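Local coordinates for protein scyllo-inosose 3-dehydrogenase (Thermotoga maritima, PDB 3IP1) that catalyses the NAD(+)-dependent oxidation of scyllo-inosose to 3-dehydro-scyllo-inosose and probably serves in myo-inositol degradation, at residues Ile211-Gly221 and Leu281-Thr290; Ile304-Ala315 and Glu329-Val339. All coordinates share one frame; numbering follows the deposited sequence.

Contact 1: Ile211-Gly221 and Leu281-Thr290; sequences IRPGDNVVILG and LGAKLFLEAT
Val218 lies beside the Phe286 ring: its CB is 3.6 Å from Phe286 CD2, and the two side chains point the same way from paired parallel strands. Phe286 CG stands beside its own backbone N (chi1 -61°), which sends the ring into a hollow whose walls come from both segments. Ala283 CB sits over one ring face, shifted toward the rim, and also meets Val218 CG2 at 3.8 Å; Leu220 CD1 touches the ring edge. Val303 and Ile304 of helix 293-306 also pack on the ring.

Val217, Ile219, Leu285 and Leu287 form the other face of the sheet, Ile219 CG1 lying alongside Leu287 CB at 4.2 Å. Helix 224-235 fits onto it, Ala229 touching both Ile219 and Leu287.

Between the two faces the backbones mesh in regular parallel pairing, as in Val218 N to Leu285 O (3.0 Å) and Leu287 N to Val218 O (2.9 Å). Toward the N-terminal end, Asn216 ND2 donates to Gly282 O at 3.1 Å, almost along the C=O axis and in its own amide plane. Asp215 runs beside the aliphatic start of Lys284, OD2 3.5 Å from Lys284 CG; Lys284 then bends away to give NZ to Asn311 O, while Asp215 OD1 forms a salt bridge with Arg352 of a neighbouring subunit. At the far end Thr290 CG2 packs against Leu220, 3.8 Å from its CB, next to Gly221, the first glycine of a GxGxxG sequence consistent with NAD(+) binding at this strand end.

The chemistry is thus divided: largely apolar faces, backbone bonds satisfying buried amides between them, and charges toward the ends, where Asp215 OD1 and Lys284 NZ find outside partners and Glu288 OE2 accepts from Thr290 N and OG1.

Contact 2: Ile304-Ala315 and Glu329-Val339; sequences IWRARGINATVA and EVFQVRRAQIV
Arg334 curls back over the last turn of helix 293-306. Its CG lies beside the backbone N (chi1 -45°) and the chain bends again at chi2 and chi3, laying CG 3.4 Å from Ile304 O and bringing the guanidinium edge to the carbonyls of the helix end. NH1 donates to Ala307 O at 2.9 Å, close to the guanidinium plane; NE makes a weak bond to Ile304 O, and NH2 turns back to Val333 O. Water 1 joins NH1 to Arg308 O.

Ile304 CG2 presses on Arg334 CB and, at 3.8 Å, on Val330 CG1. Beside it the Trp305 ring, with CG anti to the backbone N (chi1 -176°), swings toward helix 328-333: Val330 CA lies at its edge and Trp305 CZ3 is 3.7 Å from Val333 CB.

Beyond the turn Asn311 and Arg335 lie side by side, amide and guanidinium planes nearly perpendicular, and extended Arg335 gives NH2 to Asn311 OD1 at 2.8 Å. Gln337 CG lies between its backbone N and carbonyl carbon and the chain bends at chi2, which turns NE2 to donate almost straight (177°) to Thr313 OG1 at 2.8 Å. Water 2 links Gln337 OE1 to Asn311 OD1, and Arg207 of another neighbouring subunit, not the one supplying Arg352, also binds OE1.

The parallel strands follow, with Val314 N to Gln337 O at 2.7 Å; residues 337-339 then pair antiparallel with Arg207's subunit, continuing the sheet. A cation among helix-end carbonyls would probably offset their partial negative charge, while a second guanidinium, two side-chain amides, a hydroxyl and water join the segments around the strand starts.

In the fold
Segment 211-221 supplies the first strand of the six-stranded parallel Rossmann sheet. The chain then adds strands 240-244 and 261-263 to one side of it, with three helices between and after them, before returning in 281-290, where contact 1 closes this 59-residue loop and starts the other half of the sheet. Helix 293-306 leads on to contact 2, which closes a short 13-residue excursion through strand 324-326. The two contacts run in series, neither nested nor crossed. They join because strands 285-288 and 313-316 are neighbours, with a probable bond from Thr313 N to Lys284 O; together they link the middle of the sheet to 337-340, its outermost strand within this chain.

Contact 1: Ile211-Gly221 and Leu281-Thr290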
loop_
_atom_site.group_PDB
_atom_site.type_symbol
_atom_site.label_atom_id
_atom_site.label_comp_id
_atom_site.label_asym_id
_atom_site.label_seq_id
_atom_site.Cartn_x
_atom_site.Cartn_y
_atom_site.Cartn_z
ATOM N N ILE A 211 -7.920 3.028 8.847
ATOM C CA ILE A 211 -7.064 3.519 9.931
ATOM C C ILE A 211 -6.299 2.339 10.540
ATOM O O ILE A 211 -6.584 1.170 10.251
ATOM C CB ILE A 211 -7.881 4.269 11.042
ATOM C CG1 ILE A 211 -8.993 3.351 11.561
ATOM C CG2 ILE A 211 -8.429 5.610 10.499
ATOM C CD1 ILE A 211 -9.695 3.802 12.789
ATOM N N ARG A 212 -5.310 2.652 11.364
ATOM C CA ARG A 212 -4.786 1.679 12.301
ATOM C C ARG A 212 -5.537 1.831 13.633
ATOM O O ARG A 212 -5.887 2.947 14.018
ATOM C CB ARG A 212 -3.293 1.910 12.487
ATOM C CG ARG A 212 -2.518 1.668 11.215
ATOM C CD ARG A 212 -1.039 1.578 11.480
ATOM N NE ARG A 212 -0.317 1.245 10.263
ATOM C CZ ARG A 212 0.962 1.555 10.050
ATOM N NH1 ARG A 212 1.681 2.177 10.986
ATOM N NH2 ARG A 212 1.520 1.234 8.891
ATOM N N PRO A 213 -5.791 0.712 14.338
ATOM C CA PRO A 213 -6.454 0.789 15.651
ATOM C C PRO A 213 -5.697 1.714 16.596
ATOM O O PRO A 213 -4.478 1.619 16.691
ATOM C CB PRO A 213 -6.387 -0.647 16.163
ATOM C CG PRO A 213 -6.293 -1.487 14.917
ATOM C CD PRO A 213 -5.499 -0.677 13.934
ATOM N N GLY A 214 -6.431 2.598 17.270
ATOM C CA GLY A 214 -5.860 3.674 18.079
ATOM C C GLY A 214 -5.939 5.060 17.429
ATOM O O GLY A 214 -5.791 6.068 18.112
ATOM N N ASP A 215 -6.149 5.118 16.115
ATOM C CA ASP A 215 -6.250 6.398 15.393
ATOM C C ASP A 215 -7.519 7.143 15.739
ATOM O O ASP A 215 -8.489 6.531 16.151
ATOM C CB ASP A 215 -6.230 6.178 13.876
ATOM C CG ASP A 215 -4.830 5.881 13.335
ATOM O OD1 ASP A 215 -3.817 6.130 14.031
ATOM O OD2 ASP A 215 -4.740 5.395 12.196
ATOM N N ASN A 216 -7.499 8.463 15.569
ATOM C CA ASN A 216 -8.681 9.307 15.753
ATOM C C ASN A 216 -9.296 9.610 14.396
ATOM O O ASN A 216 -8.571 9.733 13.385
ATOM C CB ASN A 216 -8.322 10.636 16.418
ATOM C CG ASN A 216 -7.767 10.470 17.819
ATOM O OD1 ASN A 216 -8.184 9.586 18.564
ATOM N ND2 ASN A 216 -6.827 11.339 18.188
ATOM N N VAL A 217 -10.619 9.732 14.374
ATOM C CA VAL A 217 -11.309 10.093 13.145
ATOM C C VAL A 217 -12.312 11.215 13.411
ATOM O O VAL A 217 -12.866 11.297 14.496
ATOM C CB VAL A 217 -12.025 8.872 12.468
ATOM C CG1 VAL A 217 -11.016 7.735 12.170
ATOM C CG2 VAL A 217 -13.161 8.371 13.319
ATOM N N VAL A 218 -12.535 12.056 12.398
ATOM C CA VAL A 218 -13.502 13.150 12.454
ATOM C C VAL A 218 -14.458 13.039 11.269
ATOM O O VAL A 218 -14.039 13.018 10.111
ATOM C CB VAL A 218 -12.796 14.536 12.440
ATOM C CG1 VAL A 218 -13.804 15.673 12.287
ATOM C CG2 VAL A 218 -11.938 14.726 13.717
ATOM N N ILE A 219 -15.748 12.976 11.562
ATOM C CA ILE A 219 -16.779 12.908 10.516
ATOM C C ILE A 219 -17.624 14.187 10.516
ATOM O O ILE A 219 -18.221 14.557 11.532
ATOM C CB ILE A 219 -17.691 11.659 10.685
ATOM C CG1 ILE A 219 -16.862 10.378 10.533
ATOM C CG2 ILE A 219 -18.814 11.671 9.672
ATOM C CD1 ILE A 219 -17.306 9.279 11.389
ATOM N N LEU A 220 -17.671 14.842 9.368
ATOM C CA LEU A 220 -18.456 16.051 9.199
ATOM C C LEU A 220 -19.733 15.687 8.452
ATOM O O LEU A 220 -19.687 15.334 7.270
ATOM C CB LEU A 220 -17.638 17.111 8.444
ATOM C CG LEU A 220 -16.361 17.601 9.155
ATOM C CD1 LEU A 220 -15.092 16.780 8.785
ATOM C CD2 LEU A 220 -16.126 19.081 8.872
ATOM N N GLY A 221 -20.868 15.763 9.148
ATOM C CA GLY A 221 -22.173 15.469 8.545
ATOM C C GLY A 221 -22.715 14.171 9.086
ATOM O O GLY A 221 -22.050 13.129 8.971
ATOM N N LEU A 281 -3.708 16.084 19.124
ATOM C CA LEU A 281 -3.242 15.139 18.099
ATOM C C LEU A 281 -3.943 15.275 16.746
ATOM O O LEU A 281 -3.344 15.002 15.695
ATOM C CB LEU A 281 -3.341 13.689 18.603
ATOM C CG LEU A 281 -2.392 12.704 17.899
ATOM C CD1 LEU A 281 -0.909 13.058 18.189
ATOM C CD2 LEU A 281 -2.703 11.258 18.261
ATOM N N GLY A 282 -5.209 15.691 16.773
ATOM C CA GLY A 282 -6.019 15.726 15.570
ATOM C C GLY A 282 -6.480 14.343 15.158
ATOM O O GLY A 282 -6.693 13.474 16.010
ATOM N N ALA A 283 -6.622 14.128 13.847
ATOM C CA ALA A 283 -7.159 12.853 13.320
ATOM C C ALA A 283 -6.390 12.319 12.119
ATOM O O ALA A 283 -5.777 13.083 11.371
ATOM C CB ALA A 283 -8.645 12.993 12.979
ATOM N N LYS A 284 -6.414 10.998 11.950
ATOM C CA LYS A 284 -5.827 10.347 10.768
ATOM C C LYS A 284 -6.752 10.476 9.550
ATOM O O LYS A 284 -6.290 10.501 8.405
ATOM C CB LYS A 284 -5.499 8.871 11.085
ATOM C CG LYS A 284 -5.043 7.990 9.927
ATOM C CD LYS A 284 -3.642 8.363 9.382
ATOM C CE LYS A 284 -3.432 7.748 7.939
ATOM N NZ LYS A 284 -4.416 8.349 6.903
ATOM N N LEU A 285 -8.058 10.577 9.791
ATOM C CA LEU A 285 -9.023 10.632 8.705
ATOM C C LEU A 285 -10.180 11.597 8.989
ATOM O O LEU A 285 -10.773 11.578 10.068
ATOM C CB LEU A 285 -9.565 9.215 8.420
ATOM C CG LEU A 285 -10.673 9.064 7.356
ATOM C CD1 LEU A 285 -10.138 9.238 5.921
ATOM C CD2 LEU A 285 -11.362 7.716 7.491
ATOM N N PHE A 286 -10.492 12.421 7.998
ATOM C CA PHE A 286 -11.663 13.281 8.021
ATOM C C PHE A 286 -12.598 12.840 6.896
ATOM O O PHE A 286 -12.161 12.611 5.774
ATOM C CB PHE A 286 -11.285 14.754 7.814
ATOM C CG PHE A 286 -10.365 15.322 8.875
ATOM C CD1 PHE A 286 -9.006 15.039 8.854
ATOM C CD2 PHE A 286 -10.871 16.175 9.870
ATOM C CE1 PHE A 286 -8.137 15.579 9.834
ATOM C CE2 PHE A 286 -10.035 16.726 10.855
ATOM C CZ PHE A 286 -8.666 16.437 10.844
ATOM N N LEU A 287 -13.886 12.708 7.203
ATOM C CA LEU A 287 -14.866 12.369 6.185
ATOM C C LEU A 287 -15.725 13.590 5.969
ATOM O O LEU A 287 -16.423 14.049 6.889
ATOM C CB LEU A 287 -15.736 11.179 6.593
ATOM C CG LEU A 287 -16.769 10.754 5.535
ATOM C CD1 LEU A 287 -16.073 10.200 4.244
ATOM C CD2 LEU A 287 -17.776 9.754 6.067
ATOM N N GLU A 288 -15.658 14.125 4.754
ATOM C CA GLU A 288 -16.453 15.271 4.381
ATOM C C GLU A 288 -17.759 14.744 3.798
ATOM O O GLU A 288 -17.812 14.389 2.623
ATOM C CB GLU A 288 -15.714 16.117 3.334
ATOM C CG GLU A 288 -16.175 17.581 3.264
ATOM C CD GLU A 288 -17.691 17.739 3.181
ATOM O OE1 GLU A 288 -18.267 17.706 2.072
ATOM O OE2 GLU A 288 -18.310 17.886 4.245
ATOM N N ALA A 289 -18.788 14.677 4.640
ATOM C CA ALA A 289 -20.094 14.167 4.240
ATOM C C ALA A 289 -21.199 15.215 4.412
ATOM O O ALA A 289 -22.349 14.847 4.609
ATOM C CB ALA A 289 -20.432 12.905 5.038
ATOM N N THR A 290 -20.843 16.504 4.345
ATOM C CA THR A 290 -21.816 17.601 4.505
ATOM C C THR A 290 -22.416 18.059 3.184
ATOM O O THR A 290 -23.548 18.497 3.145
ATOM C CB THR A 290 -21.221 18.883 5.157
ATOM O OG1 THR A 290 -20.268 19.471 4.267
ATOM C CG2 THR A 290 -20.581 18.613 6.540
#

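Contact 2: Ile304-Ala315 and Glu329-Val339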
loop_
_atom_site.group_PDB
_atom_site.type_symbol
_atom_site.label_atom_id
_atom_site.label_comp_id
_atom_site.label_asym_id
_atom_site.label_seq_id
_atom_site.Cartn_x
_atom_site.Cartn_y
_atom_site.Cartn_z
ATOM N N ILE A 304 -5.978 20.297 10.726
ATOM C CA ILE A 304 -4.857 19.566 10.158
ATOM C C ILE A 304 -3.568 20.340 10.463
ATOM O O ILE A 304 -2.591 19.767 10.942
ATOM C CB ILE A 304 -5.024 19.314 8.632
ATOM C CG1 ILE A 304 -6.141 18.278 8.367
ATOM C CG2 ILE A 304 -3.720 18.815 8.041
ATOM C CD1 ILE A 304 -6.525 18.102 6.836
ATOM N N TRP A 305 -3.606 21.649 10.214
ATOM C CA TRP A 305 -2.467 22.530 10.422
ATOM C C TRP A 305 -1.991 22.515 11.873
ATOM O O TRP A 305 -0.824 22.277 12.136
ATOM C CB TRP A 305 -2.813 23.960 10.012
ATOM C CG TRP A 305 -1.646 24.900 10.113
ATOM C CD1 TRP A 305 -1.403 25.811 11.107
ATOM C CD2 TRP A 305 -0.554 25.013 9.188
ATOM N NE1 TRP A 305 -0.231 26.493 10.850
ATOM C CE2 TRP A 305 0.308 26.029 9.678
ATOM C CE3 TRP A 305 -0.226 24.363 7.988
ATOM C CZ2 TRP A 305 1.477 26.411 9.010
ATOM C CZ3 TRP A 305 0.929 24.742 7.321
ATOM C CH2 TRP A 305 1.775 25.754 7.840
ATOM N N ARG A 306 -2.909 22.735 12.806
ATOM C CA ARG A 306 -2.556 22.887 14.216
ATOM C C ARG A 306 -2.290 21.571 14.962
ATOM O O ARG A 306 -1.594 21.574 15.983
ATOM C CB ARG A 306 -3.645 23.692 14.938
ATOM C CG ARG A 306 -3.681 25.179 14.525
ATOM C CD ARG A 306 -4.853 25.916 15.157
ATOM N NE ARG A 306 -4.823 25.777 16.617
ATOM C CZ ARG A 306 -5.785 26.199 17.436
ATOM N NH1 ARG A 306 -6.860 26.793 16.947
ATOM N NH2 ARG A 306 -5.671 26.017 18.745
ATOM N N ALA A 307 -2.867 20.466 14.467
ATOM C CA ALA A 307 -2.648 19.122 15.030
ATOM C C ALA A 307 -1.191 18.672 14.984
ATOM O O ALA A 307 -0.432 19.032 14.086
ATOM C CB ALA A 307 -3.521 18.088 14.312
ATOM N N ARG A 308 -0.818 17.842 15.944
ATOM C CA ARG A 308 0.524 17.291 15.972
ATOM C C ARG A 308 0.657 16.021 15.131
ATOM O O ARG A 308 1.757 15.682 14.668
ATOM C CB ARG A 308 0.926 17.036 17.411
ATOM C CG ARG A 308 0.823 18.304 18.243
ATOM C CD ARG A 308 1.518 18.157 19.562
ATOM N NE ARG A 308 2.929 17.831 19.385
ATOM C CZ ARG A 308 3.764 17.614 20.393
ATOM N NH1 ARG A 308 3.328 17.697 21.643
ATOM N NH2 ARG A 308 5.027 17.312 20.153
ATOM N N GLY A 309 -0.460 15.324 14.933
ATOM C CA GLY A 309 -0.502 14.146 14.057
ATOM C C GLY A 309 -0.183 14.561 12.629
ATOM O O GLY A 309 -0.342 15.715 12.252
ATOM N N ILE A 310 0.308 13.622 11.840
ATOM C CA ILE A 310 0.545 13.885 10.425
ATOM C C ILE A 310 -0.134 12.779 9.639
ATOM O O ILE A 310 -0.795 11.929 10.233
ATOM C CB ILE A 310 2.050 13.975 10.079
ATOM C CG1 ILE A 310 2.803 12.729 10.563
ATOM C CG2 ILE A 310 2.655 15.256 10.647
ATOM C CD1 ILE A 310 4.233 12.621 9.975
ATOM N N ASN A 311 0.005 12.801 8.316
ATOM C CA ASN A 311 -0.595 11.768 7.469
ATOM C C ASN A 311 -2.137 11.725 7.484
ATOM O O ASN A 311 -2.721 10.683 7.221
ATOM C CB ASN A 311 0.011 10.388 7.806
ATOM C CG ASN A 311 1.473 10.304 7.424
ATOM O OD1 ASN A 311 1.851 10.612 6.285
ATOM N ND2 ASN A 311 2.313 9.901 8.370
ATOM N N ALA A 312 -2.787 12.856 7.785
ATOM C CA ALA A 312 -4.253 12.924 7.718
ATOM C C ALA A 312 -4.713 12.739 6.289
ATOM O O ALA A 312 -4.058 13.188 5.351
ATOM C CB ALA A 312 -4.781 14.247 8.259
ATOM N N THR A 313 -5.840 12.065 6.140
ATOM C CA THR A 313 -6.514 11.944 4.868
ATOM C C THR A 313 -7.877 12.638 4.950
ATOM O O THR A 313 -8.631 12.431 5.914
ATOM C CB THR A 313 -6.683 10.454 4.487
ATOM O OG1 THR A 313 -5.394 9.894 4.238
ATOM C CG2 THR A 313 -7.553 10.302 3.229
ATOM N N VAL A 314 -8.198 13.475 3.965
ATOM C CA VAL A 314 -9.559 13.982 3.873
ATOM C C VAL A 314 -10.253 13.257 2.736
ATOM O O VAL A 314 -9.838 13.346 1.589
ATOM C CB VAL A 314 -9.662 15.489 3.650
ATOM C CG1 VAL A 314 -11.133 15.934 3.799
ATOM C CG2 VAL A 314 -8.809 16.229 4.618
ATOM N N ALA A 315 -11.294 12.510 3.082
ATOM C CA ALA A 315 -12.061 11.786 2.078
ATOM C C ALA A 315 -13.339 12.580 1.806
ATOM O O ALA A 315 -14.071 12.933 2.748
ATOM C CB ALA A 315 -12.372 10.368 2.572
ATOM N N GLU A 329 -0.295 24.403 0.929
ATOM C CA GLU A 329 0.724 24.405 1.980
ATOM C C GLU A 329 0.362 23.537 3.171
ATOM O O GLU A 329 1.223 22.868 3.747
ATOM C CB GLU A 329 0.974 25.838 2.450
ATOM C CG GLU A 329 1.915 25.965 3.647
ATOM C CD GLU A 329 2.451 27.368 3.812
ATOM O OE1 GLU A 329 3.043 27.877 2.841
ATOM O OE2 GLU A 329 2.285 27.959 4.903
ATOM N N VAL A 330 -0.909 23.576 3.562
ATOM C CA VAL A 330 -1.373 22.776 4.686
ATOM C C VAL A 330 -1.070 21.286 4.471
ATOM O O VAL A 330 -0.513 20.634 5.363
ATOM C CB VAL A 330 -2.872 22.999 4.937
ATOM C CG1 VAL A 330 -3.430 21.927 5.895
ATOM C CG2 VAL A 330 -3.120 24.467 5.467
ATOM N N PHE A 331 -1.430 20.780 3.284
ATOM C CA PHE A 331 -1.195 19.395 2.877
ATOM C C PHE A 331 0.278 19.035 2.727
ATOM O O PHE A 331 0.674 17.956 3.160
ATOM C CB PHE A 331 -2.086 18.989 1.675
ATOM C CG PHE A 331 -3.534 19.004 2.036
ATOM C CD1 PHE A 331 -4.174 17.834 2.438
ATOM C CD2 PHE A 331 -4.229 20.219 2.125
ATOM C CE1 PHE A 331 -5.508 17.859 2.882
ATOM C CE2 PHE A 331 -5.554 20.249 2.566
ATOM C CZ PHE A 331 -6.194 19.068 2.950
ATOM N N GLN A 332 1.089 19.943 2.186
ATOM C CA GLN A 332 2.529 19.730 2.128
ATOM C C GLN A 332 3.175 19.637 3.519
ATOM O O GLN A 332 3.914 18.690 3.825
ATOM C CB GLN A 332 3.203 20.839 1.333
ATOM C CG GLN A 332 2.938 20.806 -0.174
ATOM C CD GLN A 332 3.325 22.118 -0.861
ATOM O OE1 GLN A 332 3.328 23.186 -0.237
ATOM N NE2 GLN A 332 3.637 22.045 -2.146
ATOM N N VAL A 333 2.881 20.623 4.358
ATOM C CA VAL A 333 3.545 20.755 5.638
ATOM C C VAL A 333 3.097 19.696 6.678
ATOM O O VAL A 333 3.885 19.301 7.537
ATOM C CB VAL A 333 3.432 22.217 6.179
ATOM C CG1 VAL A 333 4.066 22.349 7.567
ATOM C CG2 VAL A 333 4.115 23.217 5.214
ATOM N N ARG A 334 1.848 19.241 6.605
ATOM C CA ARG A 334 1.366 18.235 7.560
ATOM C C ARG A 334 1.337 16.825 6.966
ATOM O O ARG A 334 0.783 15.896 7.570
ATOM C CB ARG A 334 -0.007 18.625 8.130
ATOM C CG ARG A 334 -0.133 20.090 8.552
ATOM C CD ARG A 334 0.953 20.535 9.556
ATOM N NE ARG A 334 0.900 19.770 10.805
ATOM C CZ ARG A 334 1.920 19.061 11.281
ATOM N NH1 ARG A 334 1.794 18.396 12.418
ATOM N NH2 ARG A 334 3.077 19.055 10.635
ATOM N N ARG A 335 1.915 16.680 5.776
ATOM C CA ARG A 335 1.986 15.374 5.098
ATOM C C ARG A 335 0.591 14.744 4.956
ATOM O O ARG A 335 0.380 13.557 5.255
ATOM C CB ARG A 335 2.955 14.431 5.850
ATOM C CG ARG A 335 3.680 13.465 4.942
ATOM C CD ARG A 335 4.445 12.417 5.757
ATOM N NE ARG A 335 5.370 11.690 4.909
ATOM C CZ ARG A 335 5.095 10.542 4.303
ATOM N NH1 ARG A 335 6.008 9.978 3.528
ATOM N NH2 ARG A 335 3.920 9.961 4.478
ATOM N N ALA A 336 -0.352 15.548 4.490
ATOM C CA ALA A 336 -1.747 15.140 4.435
ATOM C C ALA A 336 -2.170 14.924 2.995
ATOM O O ALA A 336 -1.454 15.290 2.066
ATOM C CB ALA A 336 -2.637 16.171 5.133
ATOM N N GLN A 337 -3.301 14.264 2.811
ATOM C CA GLN A 337 -3.816 14.018 1.465
ATOM C C GLN A 337 -5.350 14.099 1.386
ATOM O O GLN A 337 -6.046 14.101 2.393
ATOM C CB GLN A 337 -3.313 12.675 0.891
ATOM C CG GLN A 337 -3.483 11.437 1.801
ATOM C CD GLN A 337 -2.387 11.303 2.909
ATOM O OE1 GLN A 337 -1.222 11.723 2.756
ATOM N NE2 GLN A 337 -2.778 10.720 4.024
ATOM N N ILE A 338 -5.839 14.154 0.153
ATOM C CA ILE A 338 -7.242 14.332 -0.157
ATOM C C ILE A 338 -7.613 13.293 -1.199
ATOM O O ILE A 338 -7.002 13.240 -2.263
ATOM C CB ILE A 338 -7.500 15.729 -0.807
ATOM C CG1 ILE A 338 -7.001 16.867 0.103
ATOM C CG2 ILE A 338 -8.997 15.898 -1.159
ATOM C CD1 ILE A 338 -6.908 18.185 -0.618
ATOM N N VAL A 339 -8.617 12.486 -0.885
ATOM C CA VAL A 339 -9.148 11.495 -1.818
ATOM C C VAL A 339 -10.638 11.758 -2.054
ATOM O O VAL A 339 -11.388 12.123 -1.142
ATOM C CB VAL A 339 -8.923 10.007 -1.336
ATOM C CG1 VAL A 339 -7.435 9.717 -1.093
ATOM C CG2 VAL A 339 -9.709 9.701 -0.068
HETATM O O HOH W 1 3.966 17.226 14.577
HETATM O O HOH W 2 0.061 9.824 4.116
HETATM O O HOH W 3 -1.763 15.411 8.609
#